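Local coordinates for protein Xaa-Pro Dipeptidase (Alteromonas macleodii, PDB 2QS8) that probably hydrolyses dipeptides or C-terminal residues of peptides as a metal-dependent carboxypeptidase of the amidohydrolase superfamily, at residues K15-K20 with N389-I394; Y273-I278 with A363-I368. All coordinates share one frame; numbering follows the deposited sequence.

Contact 1: K15-K20 with N389-I394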
ATOM      1  N   LYS A  15      39.482 -21.307 -40.759  1.00 32.57           N
ATOM      2  CA  LYS A  15      38.124 -20.998 -41.172  1.00 32.55           C
ATOM      3  C   LYS A  15      37.568 -19.924 -40.240  1.00 31.77           C
ATOM      4  O   LYS A  15      38.019 -19.782 -39.099  1.00 29.64           O
ATOM      5  CB  LYS A  15      37.254 -22.255 -41.143  1.00 34.50           C
ATOM      6  CG  LYS A  15      37.674 -23.289 -42.175  1.00 38.30           C
ATOM      7  CD  LYS A  15      36.582 -24.308 -42.405  1.00 42.15           C
ATOM      8  CE  LYS A  15      36.917 -25.221 -43.576  1.00 44.50           C
ATOM      9  NZ  LYS A  15      35.762 -26.113 -43.896  1.00 46.36           N
ATOM     10  N   LEU A  16      36.603 -19.156 -40.730  1.00 31.27           N
ATOM     11  CA  LEU A  16      36.038 -18.087 -39.923  1.00 31.14           C
ATOM     12  C   LEU A  16      34.540 -17.878 -40.080  1.00 32.78           C
ATOM     13  O   LEU A  16      34.049 -17.622 -41.181  1.00 31.63           O
ATOM     14  CB  LEU A  16      36.745 -16.767 -40.234  1.00 31.67           C
ATOM     15  CG  LEU A  16      36.134 -15.502 -39.609  1.00 33.33           C
ATOM     16  CD1 LEU A  16      36.405 -15.495 -38.113  1.00 33.22           C
ATOM     17  CD2 LEU A  16      36.732 -14.250 -40.247  1.00 32.88           C
ATOM     18  N   ILE A  17      33.823 -18.008 -38.962  1.00 31.81           N
ATOM     19  CA  ILE A  17      32.392 -17.753 -38.914  1.00 31.72           C
ATOM     20  C   ILE A  17      32.392 -16.412 -38.176  1.00 32.17           C
ATOM     21  O   ILE A  17      32.688 -16.357 -36.981  1.00 33.16           O
ATOM     22  CB  ILE A  17      31.646 -18.830 -38.099  1.00 31.76           C
ATOM     23  CG1 ILE A  17      31.848 -20.202 -38.752  1.00 30.65           C
ATOM     24  CG2 ILE A  17      30.158 -18.502 -38.027  1.00 30.86           C
ATOM     25  CD1 ILE A  17      31.188 -21.340 -38.009  1.00 30.35           C
ATOM     26  N   ASP A  18      32.088 -15.333 -38.887  1.00 31.29           N
ATOM     27  CA  ASP A  18      32.134 -14.011 -38.279  1.00 30.98           C
ATOM     28  C   ASP A  18      30.902 -13.510 -37.529  1.00 30.77           C
ATOM     29  O   ASP A  18      30.983 -12.505 -36.831  1.00 29.15           O
ATOM     30  CB  ASP A  18      32.575 -12.961 -39.316  1.00 29.53           C
ATOM     31  CG  ASP A  18      31.509 -12.655 -40.362  1.00 29.98           C
ATOM     32  OD1 ASP A  18      30.380 -13.175 -40.275  1.00 30.81           O
ATOM     33  OD2 ASP A  18      31.809 -11.869 -41.285  1.00 32.53           O
ATOM     34  N   GLY A  19      29.772 -14.195 -37.674  1.00 31.04           N
ATOM     35  CA  GLY A  19      28.576 -13.770 -36.974  1.00 32.98           C
ATOM     36  C   GLY A  19      27.559 -13.040 -37.823  1.00 35.22           C
ATOM     37  O   GLY A  19      26.379 -13.020 -37.481  1.00 36.19           O
ATOM     38  N   LYS A  20      28.009 -12.441 -38.920  1.00 36.34           N
ATOM     39  CA  LYS A  20      27.129 -11.706 -39.827  1.00 37.64           C
ATOM     40  C   LYS A  20      26.907 -12.485 -41.122  1.00 37.89           C
ATOM     41  O   LYS A  20      25.771 -12.791 -41.487  1.00 36.47           O
ATOM     42  CB  LYS A  20      27.733 -10.340 -40.162  1.00 39.31           C
ATOM     43  CG  LYS A  20      27.669  -9.315 -39.041  1.00 40.25           C
ATOM     44  CD  LYS A  20      26.474  -8.390 -39.210  1.00 39.91           C
ATOM     45  CE  LYS A  20      26.414  -7.353 -38.098  1.00 40.39           C
ATOM     46  NZ  LYS A  20      27.678  -6.578 -37.971  1.00 36.39           N
ATOM     47  N   ASN A 389      34.432 -28.394 -38.228  1.00 37.70           N
ATOM     48  CA  ASN A 389      33.490 -27.479 -38.859  1.00 40.57           C
ATOM     49  C   ASN A 389      32.143 -27.526 -38.145  1.00 39.75           C
ATOM     50  O   ASN A 389      31.394 -28.490 -38.283  1.00 40.82           O
ATOM     51  CB  ASN A 389      33.293 -27.858 -40.328  1.00 43.66           C
ATOM     52  CG  ASN A 389      32.611 -26.761 -41.124  1.00 48.78           C
ATOM     53  OD1 ASN A 389      31.687 -26.099 -40.634  1.00 50.10           O
ATOM     54  ND2 ASN A 389      33.055 -26.567 -42.366  1.00 51.89           N
ATOM     55  N   PRO A 390      31.820 -26.480 -37.368  1.00 39.48           N
ATOM     56  CA  PRO A 390      30.556 -26.408 -36.630  1.00 39.00           C
ATOM     57  C   PRO A 390      29.317 -26.498 -37.519  1.00 39.12           C
ATOM     58  O   PRO A 390      28.275 -26.991 -37.088  1.00 39.16           O
ATOM     59  CB  PRO A 390      30.654 -25.061 -35.920  1.00 39.37           C
ATOM     60  CG  PRO A 390      32.123 -24.904 -35.706  1.00 39.35           C
ATOM     61  CD  PRO A 390      32.688 -25.341 -37.023  1.00 39.03           C
ATOM     62  N   ILE A 391      29.434 -26.020 -38.756  1.00 38.47           N
ATOM     63  CA  ILE A 391      28.313 -26.042 -39.695  1.00 38.00           C
ATOM     64  C   ILE A 391      27.918 -27.461 -40.123  1.00 38.57           C
ATOM     65  O   ILE A 391      26.753 -27.717 -40.446  1.00 37.22           O
ATOM     66  CB  ILE A 391      28.637 -25.216 -40.960  1.00 39.09           C
ATOM     67  CG1 ILE A 391      29.055 -23.796 -40.563  1.00 39.60           C
ATOM     68  CG2 ILE A 391      27.422 -25.173 -41.885  1.00 38.48           C
ATOM     69  CD1 ILE A 391      28.020 -23.044 -39.764  1.00 39.80           C
ATOM     70  N   GLU A 392      28.881 -28.384 -40.117  1.00 38.34           N
ATOM     71  CA  GLU A 392      28.616 -29.761 -40.516  1.00 40.26           C
ATOM     72  C   GLU A 392      28.235 -30.664 -39.341  1.00 39.55           C
ATOM     73  O   GLU A 392      27.567 -31.683 -39.512  1.00 39.41           O
ATOM     74  CB  GLU A 392      29.836 -30.352 -41.227  1.00 42.95           C
ATOM     75  CG  GLU A 392      30.344 -29.518 -42.397  1.00 47.22           C
ATOM     76  CD  GLU A 392      31.381 -30.253 -43.237  1.00 48.88           C
ATOM     77  OE1 GLU A 392      32.271 -30.911 -42.651  1.00 49.29           O
ATOM     78  OE2 GLU A 392      31.308 -30.165 -44.486  1.00 50.09           O
ATOM     79  N   ASP A 393      28.676 -30.286 -38.152  1.00 38.78           N
ATOM     80  CA  ASP A 393      28.387 -31.042 -36.939  1.00 37.55           C
ATOM     81  C   ASP A 393      28.630 -30.087 -35.774  1.00 35.92           C
ATOM     82  O   ASP A 393      29.712 -30.056 -35.188  1.00 34.66           O
ATOM     83  CB  ASP A 393      29.302 -32.266 -36.854  1.00 38.89           C
ATOM     84  CG  ASP A 393      29.087 -33.077 -35.591  1.00 41.26           C
ATOM     85  OD1 ASP A 393      27.992 -32.983 -34.993  1.00 40.75           O
ATOM     86  OD2 ASP A 393      30.016 -33.821 -35.204  1.00 42.21           O
ATOM     87  N   ILE A 394      27.604 -29.301 -35.466  1.00 34.37           N
ATOM     88  CA  ILE A 394      27.661 -28.303 -34.413  1.00 32.13           C
ATOM     89  C   ILE A 394      28.022 -28.860 -33.039  1.00 33.50           C
ATOM     90  O   ILE A 394      28.435 -28.107 -32.156  1.00 34.04           O
ATOM     91  CB  ILE A 394      26.328 -27.523 -34.338  1.00 31.24           C
ATOM     92  CG1 ILE A 394      26.549 -26.183 -33.640  1.00 29.23           C
ATOM     93  CG2 ILE A 394      25.272 -28.340 -33.595  1.00 29.33           C
ATOM     94  CD1 ILE A 394      25.405 -25.205 -33.843  1.00 29.98           C
TER
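Lys-15 reaches across to the side chain of Asn-389. The lysine chain is extended beyond CG, and it crosses the asparagine side chain at about a right angle. Lys-15 NZ comes to 3.1 Å from Asn-389 ND2. Both atoms are donors, so this is a close approach and not a hydrogen bond. The orientation of the amide is consistent with OD1 being taken by Ile-391 N. Asn-389 OD1 accepts from Ile-391 N at 2.9 Å, which makes an Asx turn. The donor lies 15° from the carbonyl plane, and the C=O...N angle is 147°. With CG of Asn-389 anti to its own N (chi1 -166°), the amide can fold back on this turn while ND2 faces the lysine. The carboxylate of Glu-392 is the nearest opposite charge in the two segments, with OE2 6.1 Å from Lys-15 NZ. Any pull between them is probably weak.

Ile-17 makes the apolar half of the contact. Its CD1 lies 4.0 Å from CD1 of Ile-391, and the two side chains run past each other in opposite directions. The same Ile-17 CD1 is 4.3 Å from CB of Pro-390, so one methyl serves both residues. Further on, Asp-18 OD1 accepts from Lys-20 N in a second Asx turn.

The contact joins the end of strand 9-16 and the residues just after it to the loop between strands 383-386 and 400-405. These strands belong to the small beta domain that flanks the barrel in amidohydrolases. Lys-15 and Ile-17 bond through their backbones to Val-61 of strand 60-67. Helix 351-357 packs against the apolar group, with Met-352 touching Ile-17 and Ile-391, and Ile-355 touching Ile-17 and Pro-390.

Contact 2: Y273-I278 with A363-I368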
ATOM      1  N   TYR A 273      12.262 -11.200 -28.130  1.00 30.43           N
ATOM      2  CA  TYR A 273      13.152 -12.346 -28.325  1.00 31.28           C
ATOM      3  C   TYR A 273      12.696 -13.601 -27.582  1.00 31.91           C
ATOM      4  O   TYR A 273      12.203 -13.518 -26.461  1.00 31.66           O
ATOM      5  CB  TYR A 273      14.582 -12.010 -27.891  1.00 31.56           C
ATOM      6  CG  TYR A 273      15.437 -11.420 -28.994  1.00 32.63           C
ATOM      7  CD1 TYR A 273      15.531 -10.034 -29.174  1.00 31.95           C
ATOM      8  CD2 TYR A 273      16.147 -12.249 -29.867  1.00 32.08           C
ATOM      9  CE1 TYR A 273      16.324  -9.488 -30.197  1.00 32.45           C
ATOM     10  CE2 TYR A 273      16.939 -11.719 -30.895  1.00 34.09           C
ATOM     11  CZ  TYR A 273      17.030 -10.339 -31.053  1.00 34.48           C
ATOM     12  OH  TYR A 273      17.840  -9.835 -32.047  1.00 34.48           O
ATOM     13  N   TYR A 274      12.852 -14.757 -28.231  1.00 32.07           N
ATOM     14  CA  TYR A 274      12.486 -16.039 -27.645  1.00 30.82           C
ATOM     15  C   TYR A 274      13.753 -16.809 -27.247  1.00 30.05           C
ATOM     16  O   TYR A 274      14.592 -17.101 -28.091  1.00 29.53           O
ATOM     17  CB  TYR A 274      11.667 -16.881 -28.636  1.00 32.38           C
ATOM     18  CG  TYR A 274      11.305 -18.274 -28.130  1.00 34.79           C
ATOM     19  CD1 TYR A 274      11.187 -19.348 -29.008  1.00 34.73           C
ATOM     20  CD2 TYR A 274      11.062 -18.508 -26.779  1.00 35.39           C
ATOM     21  CE1 TYR A 274      10.836 -20.620 -28.553  1.00 36.04           C
ATOM     22  CE2 TYR A 274      10.711 -19.771 -26.315  1.00 36.07           C
ATOM     23  CZ  TYR A 274      10.599 -20.819 -27.206  1.00 36.69           C
ATOM     24  OH  TYR A 274      10.251 -22.070 -26.746  1.00 36.57           O
ATOM     25  N   VAL A 275      13.882 -17.119 -25.959  1.00 28.36           N
ATOM     26  CA  VAL A 275      15.022 -17.868 -25.422  1.00 25.92           C
ATOM     27  C   VAL A 275      14.424 -19.213 -24.992  1.00 26.88           C
ATOM     28  O   VAL A 275      13.906 -19.354 -23.888  1.00 25.89           O
ATOM     29  CB  VAL A 275      15.621 -17.157 -24.207  1.00 24.97           C
ATOM     30  CG1 VAL A 275      16.887 -17.842 -23.774  1.00 23.96           C
ATOM     31  CG2 VAL A 275      15.881 -15.719 -24.537  1.00 22.87           C
ATOM     32  N   PRO A 276      14.512 -20.225 -25.864  1.00 27.13           N
ATOM     33  CA  PRO A 276      13.974 -21.564 -25.623  1.00 26.53           C
ATOM     34  C   PRO A 276      14.426 -22.419 -24.439  1.00 25.61           C
ATOM     35  O   PRO A 276      13.588 -23.008 -23.771  1.00 26.12           O
ATOM     36  CB  PRO A 276      14.206 -22.264 -26.959  1.00 28.38           C
ATOM     37  CG  PRO A 276      15.470 -21.649 -27.431  1.00 28.93           C
ATOM     38  CD  PRO A 276      15.271 -20.188 -27.124  1.00 26.93           C
ATOM     39  N   THR A 277      15.722 -22.490 -24.173  1.00 24.57           N
ATOM     40  CA  THR A 277      16.233 -23.344 -23.100  1.00 24.70           C
ATOM     41  C   THR A 277      15.719 -24.764 -23.312  1.00 24.69           C
ATOM     42  O   THR A 277      15.145 -25.383 -22.405  1.00 25.14           O
ATOM     43  CB  THR A 277      15.815 -22.869 -21.673  1.00 25.45           C
ATOM     44  OG1 THR A 277      14.408 -23.098 -21.459  1.00 23.71           O
ATOM     45  CG2 THR A 277      16.163 -21.398 -21.489  1.00 23.15           C
ATOM     46  N   ILE A 278      15.913 -25.273 -24.523  1.00 24.21           N
ATOM     47  CA  ILE A 278      15.480 -26.627 -24.847  1.00 25.77           C
ATOM     48  C   ILE A 278      16.167 -27.636 -23.920  1.00 27.18           C
ATOM     49  O   ILE A 278      15.530 -28.565 -23.435  1.00 27.76           O
ATOM     50  CB  ILE A 278      15.810 -27.003 -26.313  1.00 25.33           C
ATOM     51  CG1 ILE A 278      15.165 -26.002 -27.267  1.00 23.72           C
ATOM     52  CG2 ILE A 278      15.290 -28.411 -26.616  1.00 23.50           C
ATOM     53  CD1 ILE A 278      15.588 -26.171 -28.705  1.00 29.14           C
ATOM     54  N   ALA A 363      23.670 -10.526 -28.763  1.00 25.67           N
ATOM     55  CA  ALA A 363      24.253  -9.189 -28.609  1.00 26.24           C
ATOM     56  C   ALA A 363      23.191  -8.095 -28.715  1.00 26.21           C
ATOM     57  O   ALA A 363      23.279  -7.078 -28.031  1.00 27.06           O
ATOM     58  CB  ALA A 363      25.343  -8.962 -29.639  1.00 26.63           C
ATOM     59  N   LYS A 364      22.196  -8.303 -29.570  1.00 26.42           N
ATOM     60  CA  LYS A 364      21.122  -7.326 -29.733  1.00 27.97           C
ATOM     61  C   LYS A 364      20.207  -7.313 -28.502  1.00 27.47           C
ATOM     62  O   LYS A 364      19.810  -6.251 -28.024  1.00 27.87           O
ATOM     63  CB  LYS A 364      20.291  -7.643 -30.981  1.00 28.26           C
ATOM     64  CG  LYS A 364      21.062  -7.559 -32.290  1.00 30.16           C
ATOM     65  CD  LYS A 364      20.209  -8.041 -33.455  1.00 29.95           C
ATOM     66  CE  LYS A 364      21.051  -8.233 -34.701  1.00 31.58           C
ATOM     67  NZ  LYS A 364      20.282  -8.938 -35.767  1.00 31.74           N
ATOM     68  N   LEU A 365      19.879  -8.500 -27.998  1.00 26.91           N
ATOM     69  CA  LEU A 365      19.026  -8.619 -26.817  1.00 25.17           C
ATOM     70  C   LEU A 365      19.683  -7.969 -25.598  1.00 24.48           C
ATOM     71  O   LEU A 365      18.996  -7.417 -24.747  1.00 23.33           O
ATOM     72  CB  LEU A 365      18.714 -10.093 -26.516  1.00 24.50           C
ATOM     73  CG  LEU A 365      17.767 -10.396 -25.341  1.00 24.07           C
ATOM     74  CD1 LEU A 365      16.478  -9.571 -25.438  1.00 22.46           C
ATOM     75  CD2 LEU A 365      17.445 -11.882 -25.339  1.00 20.10           C
ATOM     76  N   LEU A 366      21.011  -8.035 -25.525  1.00 24.08           N
ATOM     77  CA  LEU A 366      21.745  -7.427 -24.420  1.00 25.44           C
ATOM     78  C   LEU A 366      22.142  -5.986 -24.735  1.00 26.88           C
ATOM     79  O   LEU A 366      22.824  -5.347 -23.944  1.00 26.64           O
ATOM     80  CB  LEU A 366      23.003  -8.234 -24.092  1.00 25.67           C
ATOM     81  CG  LEU A 366      22.870  -9.443 -23.156  1.00 25.93           C
ATOM     82  CD1 LEU A 366      24.231 -10.095 -22.963  1.00 21.57           C
ATOM     83  CD2 LEU A 366      22.320  -9.004 -21.802  1.00 24.68           C
ATOM     84  N   ARG A 367      21.724  -5.495 -25.902  1.00 28.10           N
ATOM     85  CA  ARG A 367      21.998  -4.120 -26.327  1.00 28.31           C
ATOM     86  C   ARG A 367      23.485  -3.802 -26.391  1.00 28.67           C
ATOM     87  O   ARG A 367      23.922  -2.748 -25.934  1.00 29.73           O
ATOM     88  CB  ARG A 367      21.291  -3.134 -25.381  1.00 27.40           C
ATOM     89  CG  ARG A 367      19.808  -3.438 -25.213  1.00 27.90           C
ATOM     90  CD  ARG A 367      19.135  -2.557 -24.187  1.00 28.40           C
ATOM     91  NE  ARG A 367      17.734  -2.929 -24.003  1.00 28.71           N
ATOM     92  CZ  ARG A 367      16.857  -2.247 -23.271  1.00 30.55           C
ATOM     93  NH1 ARG A 367      17.224  -1.134 -22.636  1.00 29.35           N
ATOM     94  NH2 ARG A 367      15.607  -2.687 -23.169  1.00 27.77           N
ATOM     95  N   ILE A 368      24.257  -4.724 -26.957  1.00 27.79           N
ATOM     96  CA  ILE A 368      25.695  -4.529 -27.092  1.00 27.27           C
ATOM     97  C   ILE A 368      26.203  -4.949 -28.473  1.00 27.42           C
ATOM     98  O   ILE A 368      27.402  -5.155 -28.669  1.00 27.11           O
ATOM     99  CB  ILE A 368      26.474  -5.306 -26.011  1.00 25.16           C
ATOM    100  CG1 ILE A 368      26.022  -6.764 -25.984  1.00 24.31           C
ATOM    101  CG2 ILE A 368      26.278  -4.657 -24.668  1.00 23.43           C
ATOM    102  CD1 ILE A 368      26.855  -7.620 -25.058  1.00 23.15           C
TER
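The Tyr-273 ring has Leu-365 over one face. Leu-365 CB sits 4.1 Å above the ring plane, shifted toward the rim. A chi1 of -177° turns the isobutyl group of Leu-365 away from its own N. Both methyls lie at the root of the tyrosine, with CD2 3.8 Å from Tyr-273 CB. Leu-365 CD2 goes on to Val-275 CG2 at 4.2 Å. At the far end of the ring, Tyr-273 OH lies 3.3 Å from Lys-364 CD. The lysine chain crosses the tyrosine at about a right angle. Glu-361 hydrogen-bonds Tyr-273 OH and forms a salt bridge with Lys-364 NZ.

Strand 273-275 is part of the TIM barrel, next to strand 252-253. The end of helix 360-365 puts Leu-365 into the barrel interior at the start of this strand, where Leu-365 and Val-275 both touch Arg-111 of strand 107-112. After the helix, Arg-367 has positive phi in a Schellman motif (Ile-368 N to Ala-363 O, Arg-367 N to Lys-364 O). Without the ring, as with an alanine at Tyr-273, Leu-365 is likely to lose the group under its CB, and Glu-361 its hydroxyl partner. Beyond the strand, Thr-277 touches the bound methionine and bonds to His-255.

Contact 1 lies at the small beta domain, about 21 Å from the centre of the chain. Contact 2 lies in the barrel, about 7 Å from that centre. Their own centres are 20 Å apart. The nearest atoms come to about 6 Å, so the two do not touch. Both segments of contact 2 fall between the two segments of contact 1 in sequence. Strand 60-67 connects them: its Leu-62 meets Ile-17, and Met-68, just after it, meets Leu-365. The next residue, His-69, binds magnesium. Contact 2 lies close to the active site: the Val-275 side chain is about 9 Å from the magnesium ion and about 10 Å from the bound methionine.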